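Local atomic coordinates of hypothetical protein yfcE (Escherichia coli, PDB entry 1SU1), a protein that is of unknown function but belongs to the calcineurin-like phosphoesterase superfamily and holds a pair of neighbouring zinc ions. Residues A31-G36 and L59-N64; V91-G96 and F109-P114; N187-V192 and Q203-P208. All coordinates share one frame; numbering follows the deposited sequence.

Contact 1. Residues A31-G36 and L59-N64; sequences ASDIHG and LGDVLN. With ZN (zinc ion), chain F; ZN (zinc ion), chain E.
His-35 is held from two directions by residues 59-64. Its ND1 donates to Asn-64 O over 2.8 Å, with the oxygen near the ring plane, while Asp-61 CB lies over one face, 4.0 Å from the ring centroid. With CG beside the backbone N (chi1 -71°), the imidazole runs alongside Asp-61 and delivers NE2 to a zinc ion at 2.2 Å.

The tight side is the backbone. Leu-59 N bonds to Ala-31 O, Asp-33 N to Gly-60 O and Gly-36 N to Val-62 O, and between the last two His-35 N makes a nearly straight bond to Asp-61 O (169°). Gly-36 CA passes 3.4 Å from Leu-63 O, leaving no room for a side chain.

These loops follow strands 27-31 and 55-58 and carry the Asp-X-His and Gly-Asp signatures of the metallophosphoesterase fold. On the metal side the two carboxylates do not meet directly: Asp-33 OD1 and Asp-61 OD2 stand 3.8 Å apart and serve different zinc ions. His-153 joins Asp-33 and His-35 at the first, whereas Asn-97, His-129 and His-151 join Asp-61 at the second. Ser-32 OG, lying against Leu-59 CB, reaches Asp-33 OD2 at 2.6 Å from above the carboxylate plane; the same oxygen accepts His-151 N, and with the zinc bond through OD1 these bonds should limit its rotation. A sulfate ion, probably from the crystallisation liquor, lies near Asp-61.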
ATOM      1  N   ALA A  31     -22.054  -8.728  -7.503  1.00 20.09           N
ATOM      2  CA  ALA A  31     -21.723  -8.363  -8.874  1.00 20.23           C
ATOM      3  C   ALA A  31     -20.192  -8.255  -8.907  1.00 22.41           C
ATOM      4  O   ALA A  31     -19.594  -7.682  -7.991  1.00 20.81           O
ATOM      5  CB  ALA A  31     -22.354  -7.024  -9.231  1.00 16.02           C
ATOM      6  N   SER A  32     -19.564  -8.785  -9.951  1.00 21.26           N
ATOM      7  CA  SER A  32     -18.114  -8.734 -10.056  1.00 22.17           C
ATOM      8  C   SER A  32     -17.614  -8.515 -11.482  1.00 22.57           C
ATOM      9  O   SER A  32     -18.295  -8.841 -12.450  1.00 24.02           O
ATOM     10  CB  SER A  32     -17.501 -10.028  -9.495  1.00 24.34           C
ATOM     11  OG  SER A  32     -16.079  -9.972  -9.514  1.00 25.21           O
ATOM     12  N   ASP A  33     -16.409  -7.958 -11.589  1.00 19.40           N
ATOM     13  CA  ASP A  33     -15.753  -7.694 -12.863  1.00 16.44           C
ATOM     14  C   ASP A  33     -16.665  -7.000 -13.893  1.00 18.54           C
ATOM     15  O   ASP A  33     -16.930  -7.532 -14.987  1.00 16.82           O
ATOM     16  CB  ASP A  33     -15.201  -9.012 -13.417  1.00 13.75           C
ATOM     17  CG  ASP A  33     -14.117  -9.628 -12.505  1.00 22.76           C
ATOM     18  OD1 ASP A  33     -12.905  -9.337 -12.690  1.00  6.93           O
ATOM     19  OD2 ASP A  33     -14.482 -10.386 -11.579  1.00 16.88           O
ATOM     20  N   ILE A  34     -17.134  -5.812 -13.518  1.00 17.12           N
ATOM     21  CA  ILE A  34     -17.990  -4.974 -14.344  1.00 19.91           C
ATOM     22  C   ILE A  34     -17.163  -4.407 -15.497  1.00 22.45           C
ATOM     23  O   ILE A  34     -17.624  -4.352 -16.643  1.00 22.21           O
ATOM     24  CB  ILE A  34     -18.565  -3.824 -13.494  1.00 22.44           C
ATOM     25  CG1 ILE A  34     -19.353  -4.412 -12.316  1.00 22.19           C
ATOM     26  CG2 ILE A  34     -19.447  -2.911 -14.352  1.00 24.54           C
ATOM     27  CD1 ILE A  34     -19.883  -3.378 -11.334  1.00 22.48           C
ATOM     28  N   HIS A  35     -15.937  -3.990 -15.186  1.00 21.07           N
ATOM     29  CA  HIS A  35     -15.017  -3.455 -16.186  1.00 17.47           C
ATOM     30  C   HIS A  35     -15.562  -2.333 -17.075  1.00 15.97           C
ATOM     31  O   HIS A  35     -15.218  -2.245 -18.255  1.00 14.90           O
ATOM     32  CB  HIS A  35     -14.500  -4.587 -17.080  1.00 19.40           C
ATOM     33  CG  HIS A  35     -13.540  -5.515 -16.397  1.00 26.99           C
ATOM     34  ND1 HIS A  35     -12.268  -5.131 -16.024  1.00 28.10           N
ATOM     35  CD2 HIS A  35     -13.652  -6.820 -16.053  1.00 26.07           C
ATOM     36  CE1 HIS A  35     -11.638  -6.160 -15.485  1.00 27.50           C
ATOM     37  NE2 HIS A  35     -12.456  -7.196 -15.491  1.00 25.01           N
ATOM     38  N   GLY A  36     -16.409  -1.479 -16.517  1.00 13.03           N
ATOM     39  CA  GLY A  36     -16.934  -0.365 -17.291  1.00 16.55           C
ATOM     40  C   GLY A  36     -18.135  -0.600 -18.211  1.00 17.44           C
ATOM     41  O   GLY A  36     -18.527   0.315 -18.930  1.00 16.98           O
ATOM     42  N   LEU A  59     -17.455  -7.086  -6.018  1.00 18.95           N
ATOM     43  CA  LEU A  59     -16.166  -7.739  -5.816  1.00 18.12           C
ATOM     44  C   LEU A  59     -14.954  -7.216  -6.602  1.00 18.25           C
ATOM     45  O   LEU A  59     -13.961  -7.938  -6.762  1.00 17.61           O
ATOM     46  CB  LEU A  59     -16.312  -9.244  -6.054  1.00 14.61           C
ATOM     47  CG  LEU A  59     -17.332  -9.975  -5.169  1.00 16.62           C
ATOM     48  CD1 LEU A  59     -17.517 -11.399  -5.673  1.00 13.00           C
ATOM     49  CD2 LEU A  59     -16.874  -9.978  -3.699  1.00 16.67           C
ATOM     50  N   GLY A  60     -15.025  -5.987  -7.109  1.00 18.45           N
ATOM     51  CA  GLY A  60     -13.867  -5.432  -7.805  1.00 19.45           C
ATOM     52  C   GLY A  60     -13.769  -5.391  -9.327  1.00 20.75           C
ATOM     53  O   GLY A  60     -14.342  -6.233 -10.032  1.00 18.86           O
ATOM     54  N   ASP A  61     -12.984  -4.421  -9.807  1.00 18.63           N
ATOM     55  CA  ASP A  61     -12.742  -4.155 -11.227  1.00 20.17           C
ATOM     56  C   ASP A  61     -14.024  -3.550 -11.796  1.00 22.27           C
ATOM     57  O   ASP A  61     -14.755  -4.166 -12.590  1.00 19.90           O
ATOM     58  CB  ASP A  61     -12.306  -5.440 -11.939  1.00 18.41           C
ATOM     59  CG  ASP A  61     -10.891  -5.865 -11.543  1.00 27.84           C
ATOM     60  OD1 ASP A  61     -10.445  -5.443 -10.453  1.00 30.73           O
ATOM     61  OD2 ASP A  61     -10.236  -6.620 -12.291  1.00 22.41           O
ATOM     62  N   VAL A  62     -14.259  -2.327 -11.328  1.00 19.03           N
ATOM     63  CA  VAL A  62     -15.425  -1.529 -11.622  1.00 21.32           C
ATOM     64  C   VAL A  62     -15.470  -0.761 -12.953  1.00 23.57           C
ATOM     65  O   VAL A  62     -16.347  -1.020 -13.776  1.00 21.84           O
ATOM     66  CB  VAL A  62     -15.641  -0.548 -10.449  1.00 19.58           C
ATOM     67  CG1 VAL A  62     -16.982   0.146 -10.564  1.00 18.50           C
ATOM     68  CG2 VAL A  62     -15.537  -1.309  -9.123  1.00 18.16           C
ATOM     69  N   LEU A  63     -14.534   0.163 -13.166  1.00 21.24           N
ATOM     70  CA  LEU A  63     -14.539   0.986 -14.377  1.00 20.06           C
ATOM     71  C   LEU A  63     -13.548   0.686 -15.493  1.00 23.39           C
ATOM     72  O   LEU A  63     -13.870   0.843 -16.677  1.00 24.47           O
ATOM     73  CB  LEU A  63     -14.380   2.451 -13.984  1.00 18.63           C
ATOM     74  CG  LEU A  63     -15.317   2.930 -12.877  1.00 21.43           C
ATOM     75  CD1 LEU A  63     -14.960   4.353 -12.487  1.00 17.17           C
ATOM     76  CD2 LEU A  63     -16.768   2.845 -13.360  1.00 22.67           C
ATOM     77  N   ASN A  64     -12.339   0.272 -15.132  1.00 24.72           N
ATOM     78  CA  ASN A  64     -11.308  -0.011 -16.129  1.00 22.58           C
ATOM     79  C   ASN A  64     -11.517  -1.364 -16.816  1.00 23.41           C
ATOM     80  O   ASN A  64     -11.792  -2.375 -16.161  1.00 23.13           O
ATOM     81  CB  ASN A  64      -9.931   0.089 -15.444  1.00 26.89           C
ATOM     82  CG  ASN A  64      -8.792  -0.426 -16.294  1.00 26.09           C
ATOM     83  OD1 ASN A  64      -8.703  -0.162 -17.495  1.00 27.70           O
ATOM     84  ND2 ASN A  64      -7.888  -1.153 -15.658  1.00 35.10           N
TER
HETATM   85 ZN    ZN F 302     -11.846  -8.869 -14.172  1.00 20.49          ZN
HETATM   86 ZN    ZN E 301      -9.403  -8.749 -11.752  1.00 22.86          ZN

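Contact 2. Residues V91-G96 and F109-P114; sequences VIAVRG and FPITAP
Arg-95 grips residues 109-114 twice. Its backbone N gives an almost straight bond to Ala-113 O (2.9 Å, 169°), and its guanidinium meets Thr-112 O edge-on, NH1 donating over 2.8 Å with the oxygen near the guanidinium plane. The side chain leaves with CG trans to the backbone N, stays extended to CD and then bends at chi3 (76°), which turns NH1 back toward the loop; its aliphatic root passes 3.3 Å from Ile-111 O at CB. Pro-114 CB approaches NH1 obliquely.

At the other end the contact is apolar. Val-91 CG1 sits over one face of the Phe-109 ring, 3.8 Å from the centroid, while Ala-93 CB lies at the ring edge, 4.0 Å from CE2. Ala-93 CB also meets Ile-111 CG2 at 4.1 Å, closing the row of hydrophobic contacts.

Between these two ends the backbones are joined through two waters. One accepts from Ala-93 N and donates to Pro-110 O; the second donates to Ala-93 O and accepts from Ala-113 N. Beyond Arg-95 a third water donates to both Arg-95 O and Pro-114 O.

Further out, Gln-104 of helix 101-106 holds the loop by bonding Phe-109 O and Ile-111 N through its side-chain amide. Arg-95 NE forms a salt bridge with Glu-101 of a third subunit, and Trp-115 of the second subunit packs on Pro-110 and Ala-113, placing the loop at subunit boundaries.

Strand 91-93 is an outermost strand of the six-stranded sheet, pairing with strand 55-58, and the chain beyond it enters the Gly-Asn element characteristic of metallophosphoesterases, where Asn-97 binds a zinc ion.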
ATOM      1  N   VAL A  91     -23.865   0.041  -1.090  1.00 19.28           N
ATOM      2  CA  VAL A  91     -22.800  -0.768  -1.667  1.00 20.29           C
ATOM      3  C   VAL A  91     -21.695  -1.118  -0.664  1.00 21.99           C
ATOM      4  O   VAL A  91     -21.304  -0.291   0.163  1.00 20.13           O
ATOM      5  CB  VAL A  91     -22.132  -0.052  -2.862  1.00 19.54           C
ATOM      6  CG1 VAL A  91     -20.979  -0.901  -3.402  1.00 16.99           C
ATOM      7  CG2 VAL A  91     -23.156   0.198  -3.966  1.00 19.19           C
ATOM      8  N   ILE A  92     -21.224  -2.358  -0.759  1.00 22.10           N
ATOM      9  CA  ILE A  92     -20.132  -2.901   0.042  1.00 23.22           C
ATOM     10  C   ILE A  92     -19.190  -3.452  -1.038  1.00 23.53           C
ATOM     11  O   ILE A  92     -19.538  -4.411  -1.725  1.00 24.22           O
ATOM     12  CB  ILE A  92     -20.580  -4.093   0.931  1.00 24.15           C
ATOM     13  CG1 ILE A  92     -21.649  -3.656   1.938  1.00 24.80           C
ATOM     14  CG2 ILE A  92     -19.367  -4.681   1.653  1.00 24.62           C
ATOM     15  CD1 ILE A  92     -21.192  -2.609   2.927  1.00 24.24           C
ATOM     16  N   ALA A  93     -18.012  -2.857  -1.200  1.00 20.98           N
ATOM     17  CA  ALA A  93     -17.081  -3.315  -2.232  1.00 21.80           C
ATOM     18  C   ALA A  93     -15.666  -3.649  -1.739  1.00 21.22           C
ATOM     19  O   ALA A  93     -15.282  -3.292  -0.630  1.00 22.82           O
ATOM     20  CB  ALA A  93     -16.999  -2.252  -3.333  1.00 21.87           C
ATOM     21  N   VAL A  94     -14.906  -4.352  -2.576  1.00 20.36           N
ATOM     22  CA  VAL A  94     -13.516  -4.700  -2.286  1.00 20.42           C
ATOM     23  C   VAL A  94     -12.700  -4.415  -3.547  1.00 21.80           C
ATOM     24  O   VAL A  94     -13.192  -4.577  -4.672  1.00 18.70           O
ATOM     25  CB  VAL A  94     -13.329  -6.186  -1.867  1.00 22.50           C
ATOM     26  CG1 VAL A  94     -13.911  -6.409  -0.480  1.00 21.12           C
ATOM     27  CG2 VAL A  94     -13.986  -7.121  -2.885  1.00 24.29           C
ATOM     28  N   ARG A  95     -11.452  -3.997  -3.343  1.00 20.71           N
ATOM     29  CA  ARG A  95     -10.535  -3.620  -4.415  1.00 18.23           C
ATOM     30  C   ARG A  95     -10.105  -4.710  -5.391  1.00 15.55           C
ATOM     31  O   ARG A  95      -9.668  -5.788  -4.979  1.00 15.19           O
ATOM     32  CB  ARG A  95      -9.276  -2.973  -3.800  1.00 21.37           C
ATOM     33  CG  ARG A  95      -8.435  -2.179  -4.786  1.00 21.14           C
ATOM     34  CD  ARG A  95      -7.186  -1.590  -4.130  1.00 25.36           C
ATOM     35  NE  ARG A  95      -6.133  -2.581  -3.905  1.00 22.43           N
ATOM     36  CZ  ARG A  95      -5.746  -3.011  -2.704  1.00 21.47           C
ATOM     37  NH1 ARG A  95      -6.328  -2.544  -1.608  1.00 14.57           N
ATOM     38  NH2 ARG A  95      -4.765  -3.900  -2.600  1.00 17.34           N
ATOM     39  N   GLY A  96     -10.218  -4.405  -6.688  1.00 13.86           N
ATOM     40  CA  GLY A  96      -9.798  -5.339  -7.724  1.00 10.16           C
ATOM     41  C   GLY A  96      -8.467  -4.881  -8.310  1.00  9.68           C
ATOM     42  O   GLY A  96      -8.127  -3.707  -8.187  1.00 11.87           O
ATOM     43  N   PHE A 109     -18.650   5.478  -2.800  1.00 22.55           N
ATOM     44  CA  PHE A 109     -18.659   4.442  -1.779  1.00 23.05           C
ATOM     45  C   PHE A 109     -17.218   3.914  -1.719  1.00 23.53           C
ATOM     46  O   PHE A 109     -16.487   3.974  -2.711  1.00 22.30           O
ATOM     47  CB  PHE A 109     -19.663   3.318  -2.113  1.00 24.05           C
ATOM     48  CG  PHE A 109     -19.514   2.743  -3.496  1.00 23.28           C
ATOM     49  CD1 PHE A 109     -20.152   3.331  -4.584  1.00 19.78           C
ATOM     50  CD2 PHE A 109     -18.723   1.624  -3.711  1.00 21.29           C
ATOM     51  CE1 PHE A 109     -20.016   2.800  -5.859  1.00 18.45           C
ATOM     52  CE2 PHE A 109     -18.580   1.086  -4.989  1.00 22.40           C
ATOM     53  CZ  PHE A 109     -19.223   1.680  -6.062  1.00 21.19           C
ATOM     54  N   PRO A 110     -16.787   3.410  -0.550  1.00 24.44           N
ATOM     55  CA  PRO A 110     -15.430   2.875  -0.339  1.00 22.74           C
ATOM     56  C   PRO A 110     -15.089   1.649  -1.181  1.00 21.09           C
ATOM     57  O   PRO A 110     -15.750   0.620  -1.072  1.00 23.12           O
ATOM     58  CB  PRO A 110     -15.410   2.533   1.157  1.00 21.00           C
ATOM     59  CG  PRO A 110     -16.516   3.376   1.740  1.00 27.32           C
ATOM     60  CD  PRO A 110     -17.584   3.327   0.687  1.00 23.92           C
ATOM     61  N   ILE A 111     -14.047   1.742  -1.997  1.00 20.09           N
ATOM     62  CA  ILE A 111     -13.640   0.606  -2.825  1.00 22.00           C
ATOM     63  C   ILE A 111     -12.177   0.159  -2.621  1.00 23.02           C
ATOM     64  O   ILE A 111     -11.713  -0.755  -3.306  1.00 22.46           O
ATOM     65  CB  ILE A 111     -13.810   0.921  -4.328  1.00 24.08           C
ATOM     66  CG1 ILE A 111     -12.952   2.135  -4.700  1.00 21.97           C
ATOM     67  CG2 ILE A 111     -15.282   1.212  -4.642  1.00 19.00           C
ATOM     68  CD1 ILE A 111     -12.628   2.225  -6.167  1.00 22.09           C
ATOM     69  N   THR A 112     -11.456   0.789  -1.692  1.00 20.64           N
ATOM     70  CA  THR A 112     -10.046   0.445  -1.469  1.00 20.88           C
ATOM     71  C   THR A 112      -9.730  -0.754  -0.571  1.00 20.14           C
ATOM     72  O   THR A 112      -8.644  -1.327  -0.673  1.00 22.06           O
ATOM     73  CB  THR A 112      -9.240   1.672  -0.949  1.00 18.30           C
ATOM     74  OG1 THR A 112      -9.853   2.198   0.234  1.00 16.54           O
ATOM     75  CG2 THR A 112      -9.192   2.765  -2.016  1.00 16.73           C
ATOM     76  N   ALA A 113     -10.655  -1.140   0.301  1.00 18.21           N
ATOM     77  CA  ALA A 113     -10.421  -2.284   1.184  1.00 20.71           C
ATOM     78  C   ALA A 113     -10.118  -3.555   0.383  1.00 22.88           C
ATOM     79  O   ALA A 113     -10.836  -3.884  -0.561  1.00 21.90           O
ATOM     80  CB  ALA A 113     -11.633  -2.508   2.087  1.00 20.56           C
ATOM     81  N   PRO A 114      -9.052  -4.294   0.758  1.00 21.08           N
ATOM     82  CA  PRO A 114      -8.671  -5.526   0.056  1.00 17.75           C
ATOM     83  C   PRO A 114      -9.555  -6.738   0.374  1.00 16.22           C
ATOM     84  O   PRO A 114      -9.566  -7.721  -0.369  1.00 15.10           O
ATOM     85  CB  PRO A 114      -7.210  -5.720   0.485  1.00 21.04           C
ATOM     86  CG  PRO A 114      -7.225  -5.241   1.897  1.00 17.44           C
ATOM     87  CD  PRO A 114      -8.075  -3.971   1.818  1.00 21.47           C
TER
HETATM   88  O   HOH W   1     -17.285  -0.868   0.936  1.00 22.66           O
HETATM   89  O   HOH W   2     -13.675  -1.077  -0.179  1.00 24.67           O
HETATM   90  O   HOH W   3      -9.424  -7.643  -3.224  1.00 12.23           O

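Contact 3. Residues N187-V192 and Q203-P208; sequences NDVLSV and QVAINP
The amide of Gln-203 meets Ser-191 at its edge: NE2 donates to OG over 3.2 Å, and the hydroxyl oxygen lies nearly in the amide plane. Gln-203 CG is wedged between the backbone N and carbonyl carbon (chi1 56°), and the rest of the chain is extended, so that the amide stands beside the serine. Ser-191 OG also rests against Gln-203 CB. The second flat pair, the Asp-188 carboxylate and the Asn-207 amide, is not stacked; their planes are turned 58° apart and the two side chains slant across each other, Asn-207 CG coming to 3.9 Å from Asp-188 CB.

Beneath these side chains the backbones form an antiparallel pair of strands, 175° between their directions. Leu-190 and Val-204 are the hydrogen-bonded pair: Leu-190 N donates to Val-204 O and Val-204 N to Leu-190 O, both at 2.9 Å. Flanking them, Val-189 with Ala-205 and Ser-191 with Gln-203 are non-hydrogen-bonded pairs. Past the end of the regular strand Ile-206 N still reaches Asp-188 O at 3.1 Å, adding one backbone bond beyond the paired residues.

The two faces differ in character. On that of Ser-191 and Gln-203, Val-189 CG2 touches Ala-205 CB at 4.2 Å, and Gln-203 and Ala-205 are exposed. On the other, Leu-190 CB packs on Val-204 CG1 at 4.1 Å, and the Leu-190 and Ile-206 side chains slant past each other, CD1 touching CG2.

Leu-190 meets Phe-166 and Val-146, Val-204 meets Phe-164, and Ile-206 meets Phe-164 and Val-146, all on the second sheet. The contact is thus a beta hairpin of strands 189-194 and 200-205 at one margin of its sheet, packed by one face against the other sheet as in the two-sheet core of metallophosphoesterases.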
ATOM      1  N   ASN A 187     -30.092 -16.377   2.599  1.00 37.17           N
ATOM      2  CA  ASN A 187     -30.001 -17.030   3.894  1.00 39.28           C
ATOM      3  C   ASN A 187     -28.938 -18.130   3.955  1.00 37.56           C
ATOM      4  O   ASN A 187     -27.860 -17.902   4.508  1.00 39.06           O
ATOM      5  CB  ASN A 187     -31.377 -17.562   4.298  1.00 44.38           C
ATOM      6  CG  ASN A 187     -32.440 -16.469   4.291  1.00 47.95           C
ATOM      7  OD1 ASN A 187     -32.235 -15.387   4.846  1.00 48.58           O
ATOM      8  ND2 ASN A 187     -33.576 -16.748   3.661  1.00 52.97           N
ATOM      9  N   ASP A 188     -29.213 -19.305   3.387  1.00 32.93           N
ATOM     10  CA  ASP A 188     -28.236 -20.392   3.425  1.00 26.84           C
ATOM     11  C   ASP A 188     -27.810 -20.990   2.085  1.00 21.63           C
ATOM     12  O   ASP A 188     -27.180 -22.048   2.055  1.00 20.68           O
ATOM     13  CB  ASP A 188     -28.731 -21.521   4.328  1.00 31.95           C
ATOM     14  CG  ASP A 188     -30.060 -22.105   3.861  1.00 37.72           C
ATOM     15  OD1 ASP A 188     -30.265 -22.216   2.629  1.00 39.25           O
ATOM     16  OD2 ASP A 188     -30.894 -22.465   4.725  1.00 37.96           O
ATOM     17  N   VAL A 189     -28.139 -20.327   0.980  1.00 17.68           N
ATOM     18  CA  VAL A 189     -27.737 -20.834  -0.329  1.00 13.23           C
ATOM     19  C   VAL A 189     -27.094 -19.734  -1.155  1.00 11.77           C
ATOM     20  O   VAL A 189     -27.550 -18.594  -1.140  1.00 11.54           O
ATOM     21  CB  VAL A 189     -28.946 -21.424  -1.129  1.00 17.04           C
ATOM     22  CG1 VAL A 189     -28.474 -21.900  -2.504  1.00  6.76           C
ATOM     23  CG2 VAL A 189     -29.575 -22.590  -0.360  1.00  9.77           C
ATOM     24  N   LEU A 190     -26.013 -20.078  -1.850  1.00 11.53           N
ATOM     25  CA  LEU A 190     -25.315 -19.126  -2.702  1.00 16.15           C
ATOM     26  C   LEU A 190     -25.537 -19.558  -4.151  1.00 16.08           C
ATOM     27  O   LEU A 190     -25.228 -20.694  -4.514  1.00 15.39           O
ATOM     28  CB  LEU A 190     -23.816 -19.124  -2.391  1.00 17.53           C
ATOM     29  CG  LEU A 190     -23.370 -18.371  -1.130  1.00 20.52           C
ATOM     30  CD1 LEU A 190     -21.965 -18.811  -0.742  1.00 21.50           C
ATOM     31  CD2 LEU A 190     -23.426 -16.871  -1.390  1.00 18.74           C
ATOM     32  N   SER A 191     -26.035 -18.646  -4.981  1.00 16.69           N
ATOM     33  CA  SER A 191     -26.323 -18.980  -6.381  1.00 18.50           C
ATOM     34  C   SER A 191     -25.704 -18.064  -7.428  1.00 16.95           C
ATOM     35  O   SER A 191     -25.690 -16.842  -7.270  1.00 16.03           O
ATOM     36  CB  SER A 191     -27.846 -18.980  -6.618  1.00 15.93           C
ATOM     37  OG  SER A 191     -28.526 -19.854  -5.732  1.00 16.38           O
ATOM     38  N   VAL A 192     -25.214 -18.666  -8.506  1.00 17.05           N
ATOM     39  CA  VAL A 192     -24.676 -17.917  -9.637  1.00 20.77           C
ATOM     40  C   VAL A 192     -25.862 -17.889 -10.621  1.00 23.94           C
ATOM     41  O   VAL A 192     -26.384 -18.939 -10.999  1.00 24.08           O
ATOM     42  CB  VAL A 192     -23.494 -18.643 -10.300  1.00 20.54           C
ATOM     43  CG1 VAL A 192     -22.939 -17.794 -11.437  1.00 24.27           C
ATOM     44  CG2 VAL A 192     -22.398 -18.913  -9.268  1.00 21.54           C
ATOM     45  N   GLN A 203     -25.108 -23.405  -7.895  1.00 16.50           N
ATOM     46  CA  GLN A 203     -25.530 -23.024  -6.556  1.00 18.84           C
ATOM     47  C   GLN A 203     -25.042 -24.038  -5.520  1.00 20.26           C
ATOM     48  O   GLN A 203     -24.819 -25.215  -5.832  1.00 19.10           O
ATOM     49  CB  GLN A 203     -27.062 -22.865  -6.492  1.00 19.06           C
ATOM     50  CG  GLN A 203     -27.847 -24.088  -6.927  1.00 21.96           C
ATOM     51  CD  GLN A 203     -29.377 -23.879  -6.927  1.00 22.98           C
ATOM     52  OE1 GLN A 203     -30.128 -24.821  -7.162  1.00 22.90           O
ATOM     53  NE2 GLN A 203     -29.830 -22.655  -6.650  1.00 16.56           N
ATOM     54  N   VAL A 204     -24.857 -23.578  -4.286  1.00 20.74           N
ATOM     55  CA  VAL A 204     -24.388 -24.463  -3.230  1.00 18.32           C
ATOM     56  C   VAL A 204     -25.047 -24.075  -1.924  1.00 17.62           C
ATOM     57  O   VAL A 204     -25.271 -22.891  -1.655  1.00 20.01           O
ATOM     58  CB  VAL A 204     -22.827 -24.394  -3.092  1.00 21.56           C
ATOM     59  CG1 VAL A 204     -22.390 -22.985  -2.691  1.00 16.52           C
ATOM     60  CG2 VAL A 204     -22.335 -25.424  -2.081  1.00 17.13           C
ATOM     61  N   ALA A 205     -25.397 -25.079  -1.130  1.00 18.62           N
ATOM     62  CA  ALA A 205     -26.013 -24.831   0.170  1.00 20.48           C
ATOM     63  C   ALA A 205     -24.876 -24.920   1.185  1.00 21.50           C
ATOM     64  O   ALA A 205     -24.119 -25.890   1.199  1.00 18.23           O
ATOM     65  CB  ALA A 205     -27.062 -25.885   0.480  1.00 17.88           C
ATOM     66  N   ILE A 206     -24.761 -23.913   2.036  1.00 24.26           N
ATOM     67  CA  ILE A 206     -23.694 -23.895   3.024  1.00 26.30           C
ATOM     68  C   ILE A 206     -24.120 -24.300   4.439  1.00 30.03           C
ATOM     69  O   ILE A 206     -23.416 -24.019   5.399  1.00 31.00           O
ATOM     70  CB  ILE A 206     -23.036 -22.498   3.087  1.00 22.57           C
ATOM     71  CG1 ILE A 206     -24.063 -21.444   3.514  1.00 20.56           C
ATOM     72  CG2 ILE A 206     -22.438 -22.147   1.720  1.00 19.92           C
ATOM     73  CD1 ILE A 206     -23.511 -20.029   3.590  1.00 20.25           C
ATOM     74  N   ASN A 207     -25.254 -24.973   4.580  1.00 31.79           N
ATOM     75  CA  ASN A 207     -25.740 -25.402   5.893  1.00 35.59           C
ATOM     76  C   ASN A 207     -24.746 -26.341   6.539  1.00 37.76           C
ATOM     77  O   ASN A 207     -24.169 -27.199   5.877  1.00 37.99           O
ATOM     78  CB  ASN A 207     -27.070 -26.133   5.739  1.00 36.09           C
ATOM     79  CG  ASN A 207     -28.134 -25.284   5.074  1.00 35.37           C
ATOM     80  OD1 ASN A 207     -29.048 -24.791   5.744  1.00 38.23           O
ATOM     81  ND2 ASN A 207     -28.049 -25.138   3.749  1.00 31.39           N
ATOM     82  N   PRO A 208     -24.491 -26.162   7.837  1.00 38.17           N
ATOM     83  CA  PRO A 208     -23.563 -26.977   8.616  1.00 38.50           C
ATOM     84  C   PRO A 208     -24.245 -27.924   9.590  1.00 39.19           C
ATOM     85  O   PRO A 208     -24.094 -29.161   9.410  1.00 42.71           O
ATOM     86  CB  PRO A 208     -22.721 -25.914   9.264  1.00 39.31           C
ATOM     87  CG  PRO A 208     -23.723 -24.939   9.690  1.00 38.73           C
ATOM     88  CD  PRO A 208     -24.799 -24.930   8.579  1.00 38.78           C
ATOM     89  OXT PRO A 208     -24.954 -27.408  10.484  1.00 42.65           O
TER

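In the fold
Contact 1 supplies three of the ligands of the two-zinc centre, whose ions lie 3.4 Å apart (ZN of chain E to ZN of chain F). Contact 2 adjoins it, the centres being about 11 Å apart: Leu-59 CA packs on Val-94 CG2 at 3.7 Å, and the segment 91-96 runs into Asn-97, a ligand of the zinc that Asp-61 binds. Contact 3 has its centre about 24 Å from that of contact 1 and about 23 Å from that of contact 2, across the chain's centre from both. Contacts 2 and 3 involve the two outermost strands, 91-93 and 200-205, of one six-stranded sheet, whose inner strands 27-31 and 55-58 lead into contact 1.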